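Local structure of 3-dehydroquinate dehydratase (Aquifex aeolicus, 2YSW) at residues W125-V130 with L157-Q162; E119-N124 with I143-N148. The protein probably catalyses the cis-dehydration of 3-dehydroquinate to 3-dehydroshikimate, the third step of the chorismate pathway, through a Schiff-base intermediate. All coordinates share one frame; numbering follows the deposited sequence.

Contact 1: residues W125-V130 with L157-Q162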
loop_
_atom_site.group_PDB
_atom_site.type_symbol
_atom_site.label_atom_id
_atom_site.label_comp_id
_atom_site.label_asym_id
_atom_site.label_seq_id
_atom_site.Cartn_x
_atom_site.Cartn_y
_atom_site.Cartn_z
ATOM N N TRP A 125 -2.341 1.504 -22.303
ATOM C CA TRP A 125 -1.607 0.774 -23.325
ATOM C C TRP A 125 -0.109 1.083 -23.239
ATOM O O TRP A 125 0.709 0.225 -23.531
ATOM C CB TRP A 125 -2.159 1.070 -24.726
ATOM C CG TRP A 125 -1.641 2.318 -25.377
ATOM C CD1 TRP A 125 -2.193 3.560 -25.326
ATOM C CD2 TRP A 125 -0.486 2.422 -26.222
ATOM N NE1 TRP A 125 -1.460 4.437 -26.088
ATOM C CE2 TRP A 125 -0.404 3.765 -26.648
ATOM C CE3 TRP A 125 0.488 1.511 -26.656
ATOM C CZ2 TRP A 125 0.613 4.223 -27.494
ATOM C CZ3 TRP A 125 1.505 1.968 -27.500
ATOM C CH2 TRP A 125 1.555 3.312 -27.906
ATOM N N ILE A 126 0.244 2.292 -22.806
ATOM C CA ILE A 126 1.659 2.673 -22.676
ATOM C C ILE A 126 2.281 1.900 -21.514
ATOM O O ILE A 126 3.383 1.363 -21.632
ATOM C CB ILE A 126 1.825 4.180 -22.410
ATOM C CG1 ILE A 126 1.252 4.988 -23.580
ATOM C CG2 ILE A 126 3.305 4.519 -22.216
ATOM C CD1 ILE A 126 2.127 5.012 -24.791
ATOM N N ILE A 127 1.569 1.843 -20.392
ATOM C CA ILE A 127 2.046 1.103 -19.229
ATOM C C ILE A 127 2.359 -0.342 -19.641
ATOM O O ILE A 127 3.419 -0.865 -19.320
ATOM C CB ILE A 127 0.985 1.072 -18.091
ATOM C CG1 ILE A 127 0.750 2.483 -17.550
ATOM C CG2 ILE A 127 1.447 0.150 -16.967
ATOM C CD1 ILE A 127 -0.408 2.571 -16.574
ATOM N N ARG A 128 1.428 -0.981 -20.345
ATOM C CA ARG A 128 1.620 -2.363 -20.792
ATOM C C ARG A 128 2.758 -2.480 -21.807
ATOM O O ARG A 128 3.577 -3.391 -21.725
ATOM C CB ARG A 128 0.319 -2.916 -21.398
ATOM C CG ARG A 128 -0.801 -3.121 -20.357
ATOM C CD ARG A 128 -1.985 -3.911 -20.921
ATOM N NE ARG A 128 -2.672 -3.151 -21.955
ATOM C CZ ARG A 128 -3.800 -2.473 -21.778
ATOM N NH1 ARG A 128 -4.407 -2.460 -20.599
ATOM N NH2 ARG A 128 -4.293 -1.770 -22.785
ATOM N N GLU A 129 2.808 -1.543 -22.750
ATOM C CA GLU A 129 3.837 -1.531 -23.784
ATOM C C GLU A 129 5.246 -1.479 -23.171
ATOM O O GLU A 129 6.111 -2.291 -23.508
ATOM C CB GLU A 129 3.611 -0.332 -24.714
ATOM C CG GLU A 129 4.464 -0.323 -25.978
ATOM C CD GLU A 129 4.317 -1.598 -26.785
ATOM O OE1 GLU A 129 3.191 -2.125 -26.876
ATOM O OE2 GLU A 129 5.326 -2.075 -27.337
ATOM N N VAL A 130 5.463 -0.532 -22.265
ATOM C CA VAL A 130 6.752 -0.380 -21.597
ATOM C C VAL A 130 7.156 -1.679 -20.912
ATOM O O VAL A 130 8.318 -2.084 -20.966
ATOM C CB VAL A 130 6.713 0.764 -20.536
ATOM C CG1 VAL A 130 7.887 0.633 -19.576
ATOM C CG2 VAL A 130 6.766 2.122 -21.235
ATOM N N LEU A 157 -0.435 0.325 -10.558
ATOM C CA LEU A 157 -0.245 -0.959 -9.892
ATOM C C LEU A 157 -1.089 -2.083 -10.485
ATOM O O LEU A 157 -0.572 -3.172 -10.742
ATOM C CB LEU A 157 -0.520 -0.825 -8.392
ATOM C CG LEU A 157 0.406 0.133 -7.639
ATOM C CD1 LEU A 157 -0.116 0.352 -6.225
ATOM C CD2 LEU A 157 1.830 -0.431 -7.621
ATOM N N CYS A 158 -2.374 -1.821 -10.723
ATOM C CA CYS A 158 -3.261 -2.848 -11.267
ATOM C C CYS A 158 -3.055 -3.199 -12.738
ATOM O O CYS A 158 -3.060 -4.375 -13.109
ATOM C CB CYS A 158 -4.717 -2.456 -11.012
ATOM S SG CYS A 158 -5.065 -2.491 -9.227
ATOM N N ILE A 159 -2.869 -2.194 -13.579
ATOM C CA ILE A 159 -2.657 -2.462 -14.994
ATOM C C ILE A 159 -1.361 -3.246 -15.222
ATOM O O ILE A 159 -1.273 -4.062 -16.139
ATOM C CB ILE A 159 -2.598 -1.151 -15.810
ATOM C CG1 ILE A 159 -3.965 -0.458 -15.778
ATOM C CG2 ILE A 159 -2.177 -1.441 -17.231
ATOM C CD1 ILE A 159 -5.115 -1.333 -16.234
ATOM N N SER A 160 -0.361 -2.996 -14.383
ATOM C CA SER A 160 0.927 -3.670 -14.513
ATOM C C SER A 160 0.801 -5.179 -14.309
ATOM O O SER A 160 1.634 -5.948 -14.800
ATOM C CB SER A 160 1.932 -3.101 -13.507
ATOM O OG SER A 160 1.659 -3.579 -12.199
ATOM N N ARG A 161 -0.238 -5.600 -13.586
ATOM C CA ARG A 161 -0.473 -7.021 -13.341
ATOM C C ARG A 161 -0.847 -7.740 -14.644
ATOM O O ARG A 161 -0.717 -8.956 -14.743
ATOM C CB ARG A 161 -1.610 -7.229 -12.326
ATOM C CG ARG A 161 -1.335 -6.745 -10.898
ATOM C CD ARG A 161 -2.572 -6.959 -10.007
ATOM N NE ARG A 161 -2.848 -8.371 -9.728
ATOM C CZ ARG A 161 -3.984 -8.998 -10.036
ATOM N NH1 ARG A 161 -4.973 -8.350 -10.645
ATOM N NH2 ARG A 161 -4.142 -10.279 -9.724
ATOM N N GLN A 162 -1.317 -6.988 -15.635
ATOM C CA GLN A 162 -1.710 -7.587 -16.911
ATOM C C GLN A 162 -0.497 -8.063 -17.700
ATOM O O GLN A 162 -0.639 -8.805 -18.674
ATOM C CB GLN A 162 -2.528 -6.593 -17.748
ATOM C CG GLN A 162 -3.659 -5.949 -16.968
ATOM C CD GLN A 162 -4.536 -5.056 -17.818
ATOM O OE1 GLN A 162 -4.051 -4.297 -18.657
ATOM N NE2 GLN A 162 -5.834 -5.129 -17.589
#

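Contact 2: residues E119-N124 with I143-N148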
loop_
_atom_site.group_PDB
_atom_site.type_symbol
_atom_site.label_atom_id
_atom_site.label_comp_id
_atom_site.label_asym_id
_atom_site.label_seq_id
_atom_site.Cartn_x
_atom_site.Cartn_y
_atom_site.Cartn_z
ATOM N N GLU A 119 5.546 14.039 -15.815
ATOM C CA GLU A 119 4.345 14.845 -15.967
ATOM C C GLU A 119 3.054 14.129 -15.613
ATOM O O GLU A 119 2.126 14.731 -15.061
ATOM C CB GLU A 119 4.237 15.358 -17.406
ATOM C CG GLU A 119 5.486 16.070 -17.909
ATOM C CD GLU A 119 5.326 16.606 -19.323
ATOM O OE1 GLU A 119 4.731 15.906 -20.176
ATOM O OE2 GLU A 119 5.809 17.728 -19.589
ATOM N N LEU A 120 2.992 12.838 -15.906
ATOM C CA LEU A 120 1.765 12.113 -15.653
ATOM C C LEU A 120 1.933 10.605 -15.738
ATOM O O LEU A 120 2.993 10.098 -16.121
ATOM C CB LEU A 120 0.718 12.573 -16.680
ATOM C CG LEU A 120 1.203 12.551 -18.150
ATOM C CD1 LEU A 120 1.210 11.110 -18.672
ATOM C CD2 LEU A 120 0.300 13.415 -19.039
ATOM N N THR A 121 0.868 9.902 -15.361
ATOM C CA THR A 121 0.822 8.451 -15.439
ATOM C C THR A 121 0.193 8.238 -16.807
ATOM O O THR A 121 -0.979 8.568 -17.022
ATOM C CB THR A 121 -0.078 7.863 -14.350
ATOM O OG1 THR A 121 0.458 8.217 -13.070
ATOM C CG2 THR A 121 -0.149 6.335 -14.471
ATOM N N PRO A 122 0.967 7.705 -17.760
ATOM C CA PRO A 122 0.478 7.467 -19.124
ATOM C C PRO A 122 -0.697 6.500 -19.240
ATOM O O PRO A 122 -0.968 5.718 -18.321
ATOM C CB PRO A 122 1.722 6.962 -19.851
ATOM C CG PRO A 122 2.444 6.200 -18.760
ATOM C CD PRO A 122 2.322 7.145 -17.579
ATOM N N PRO A 123 -1.419 6.554 -20.375
ATOM C CA PRO A 123 -2.562 5.667 -20.588
ATOM C C PRO A 123 -2.146 4.209 -20.424
ATOM O O PRO A 123 -0.959 3.873 -20.517
ATOM C CB PRO A 123 -3.018 6.015 -22.010
ATOM C CG PRO A 123 -1.780 6.580 -22.657
ATOM C CD PRO A 123 -1.187 7.404 -21.556
ATOM N N ASN A 124 -3.131 3.351 -20.173
ATOM C CA ASN A 124 -2.896 1.931 -19.954
ATOM C C ASN A 124 -2.111 1.189 -21.035
ATOM O O ASN A 124 -1.300 0.321 -20.723
ATOM C CB ASN A 124 -4.230 1.211 -19.721
ATOM C CG ASN A 124 -4.936 1.681 -18.457
ATOM O OD1 ASN A 124 -4.340 2.350 -17.605
ATOM N ND2 ASN A 124 -6.207 1.320 -18.323
ATOM N N ILE A 143 9.026 1.224 -14.342
ATOM C CA ILE A 143 8.151 2.335 -14.677
ATOM C C ILE A 143 8.092 3.271 -13.476
ATOM O O ILE A 143 7.683 2.875 -12.379
ATOM C CB ILE A 143 6.715 1.855 -15.022
ATOM C CG1 ILE A 143 6.744 0.975 -16.272
ATOM C CG2 ILE A 143 5.814 3.053 -15.286
ATOM C CD1 ILE A 143 5.374 0.478 -16.710
ATOM N N ALA A 144 8.546 4.501 -13.689
ATOM C CA ALA A 144 8.541 5.525 -12.655
ATOM C C ALA A 144 7.805 6.683 -13.312
ATOM O O ALA A 144 8.335 7.342 -14.209
ATOM C CB ALA A 144 9.980 5.934 -12.282
ATOM N N VAL A 145 6.577 6.915 -12.871
ATOM C CA VAL A 145 5.759 7.961 -13.447
ATOM C C VAL A 145 5.037 8.782 -12.383
ATOM O O VAL A 145 4.642 8.265 -11.335
ATOM C CB VAL A 145 4.721 7.353 -14.425
ATOM C CG1 VAL A 145 5.434 6.665 -15.583
ATOM C CG2 VAL A 145 3.828 6.365 -13.688
ATOM N N LYS A 146 4.868 10.066 -12.679
ATOM C CA LYS A 146 4.212 11.022 -11.790
ATOM C C LYS A 146 2.718 10.749 -11.617
ATOM O O LYS A 146 1.978 10.672 -12.593
ATOM C CB LYS A 146 4.412 12.445 -12.343
ATOM C CG LYS A 146 3.552 13.550 -11.703
ATOM C CD LYS A 146 4.003 13.901 -10.296
ATOM C CE LYS A 146 3.165 15.040 -9.719
ATOM N NZ LYS A 146 3.290 16.307 -10.507
ATOM N N ALA A 147 2.278 10.587 -10.373
ATOM C CA ALA A 147 0.855 10.377 -10.109
ATOM C C ALA A 147 0.231 11.750 -9.876
ATOM O O ALA A 147 0.774 12.564 -9.121
ATOM C CB ALA A 147 0.656 9.510 -8.871
ATOM N N ASN A 148 -0.900 12.012 -10.519
ATOM C CA ASN A 148 -1.583 13.286 -10.340
ATOM C C ASN A 148 -2.853 13.079 -9.511
ATOM O O ASN A 148 -3.690 13.976 -9.390
ATOM C CB ASN A 148 -1.904 13.904 -11.706
ATOM C CG ASN A 148 -0.661 14.462 -12.394
ATOM O OD1 ASN A 148 -0.362 14.124 -13.539
ATOM N ND2 ASN A 148 0.070 15.321 -11.688
#

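Contact 1: residues W125-V130 with L157-Q162
R128 reaches across from helix 124-136 to I159, on helix 150-160, and to Q162. Its chain bends at chi3 (-67°), and the bend turns NH1 toward the Q162 amide oxygen. One hydrogen bond joins them: R128 NH1 donates to Q162 OE1 at 2.7 Å, with an angle of 151° at the hydrogen. The donor lies in the carbonyl plane of the amide, while OE1 approaches the guanidinium edge, tilted slightly out of its plane. The two flat groups are turned 36° apart. R128 CD also lies 3.1 Å from Q162 OE1, so the same oxygen rests against the aliphatic part of the arginine. These two helices follow strands 110-117 and 140-146, neighbours in the parallel barrel of this TIM-barrel enzyme, and they pack side by side on its outside. I159 turns its CG2 methyl to two residues of the facing helix. That methyl touches R128 CG at 3.8 Å and I127 CG2 at 4.0 Å. A leucine in place of R128 would probably leave Q162 OE1 without its donor and the amide free to turn. The side chains of I127 and I159 run nearly perpendicular, both buried. I127 also packs inward on I143 of strand 140-146. Next to I159, C158 forms a disulfide with C158 of the second subunit.

Contact 2: residues E119-N124 with I143-N148
T121 hydrogen-bonds to K146 through its side chain. Its OG1 donates to the backbone O of K146 at 2.9 Å, where strand 140-146 ends. The hydroxyl comes from above the carbonyl plane, 48° out of it. With chi1 at -61°, OG1 lies beside the backbone N of T121, where it can meet K146 O, and CG2 is anti to that N. The same K146 oxygen receives a CA-H...O contact from L120 CA at 3.4 Å.

Apolar packing centres on V145. Its two methyls divide the work. CG1 touches P122 CD at 3.7 Å. CG2 lies 4.1 Å from T121 CG2, and these two side chains are set roughly square to each other. Toward the surface, the aliphatic start of K146 lies against the E119 backbone, with CG 3.8 Å from E119 O.

An outside partner adds polar bonds. R155 of helix 150-160 donates to T121 O, P122 O and N124 OD1, which ties the loop to that helix.

The loop follows strand 110-117, which carries the catalytic H116. It crosses the end of the next strand before entering helix 124-136, as a beta-alpha loop does at the catalytic end of a TIM barrel.

In the fold
Both contacts involve helix 124-136 or the loop leading into it, and strand 140-146 or helix 150-160 that follows it. Their segments alternate along the chain. Contact 1 joins the two outer helices and is mostly buried. Contact 2 joins a loop to a strand end and is only partly buried. Their centres are 11 Å apart, and they meet directly: V130 CG1 packs on I143 CG1 at 3.5 Å, and I159 CG1 lies 3.4 Å from N124 OD1. Contact 1 pairs side chain with side chain, by methyl packing and an arginine-amide bond. Contact 2 relies more on backbone oxygens. It is also nearer the catalytic residues: V145 is about 6 Å from H116 between side chains.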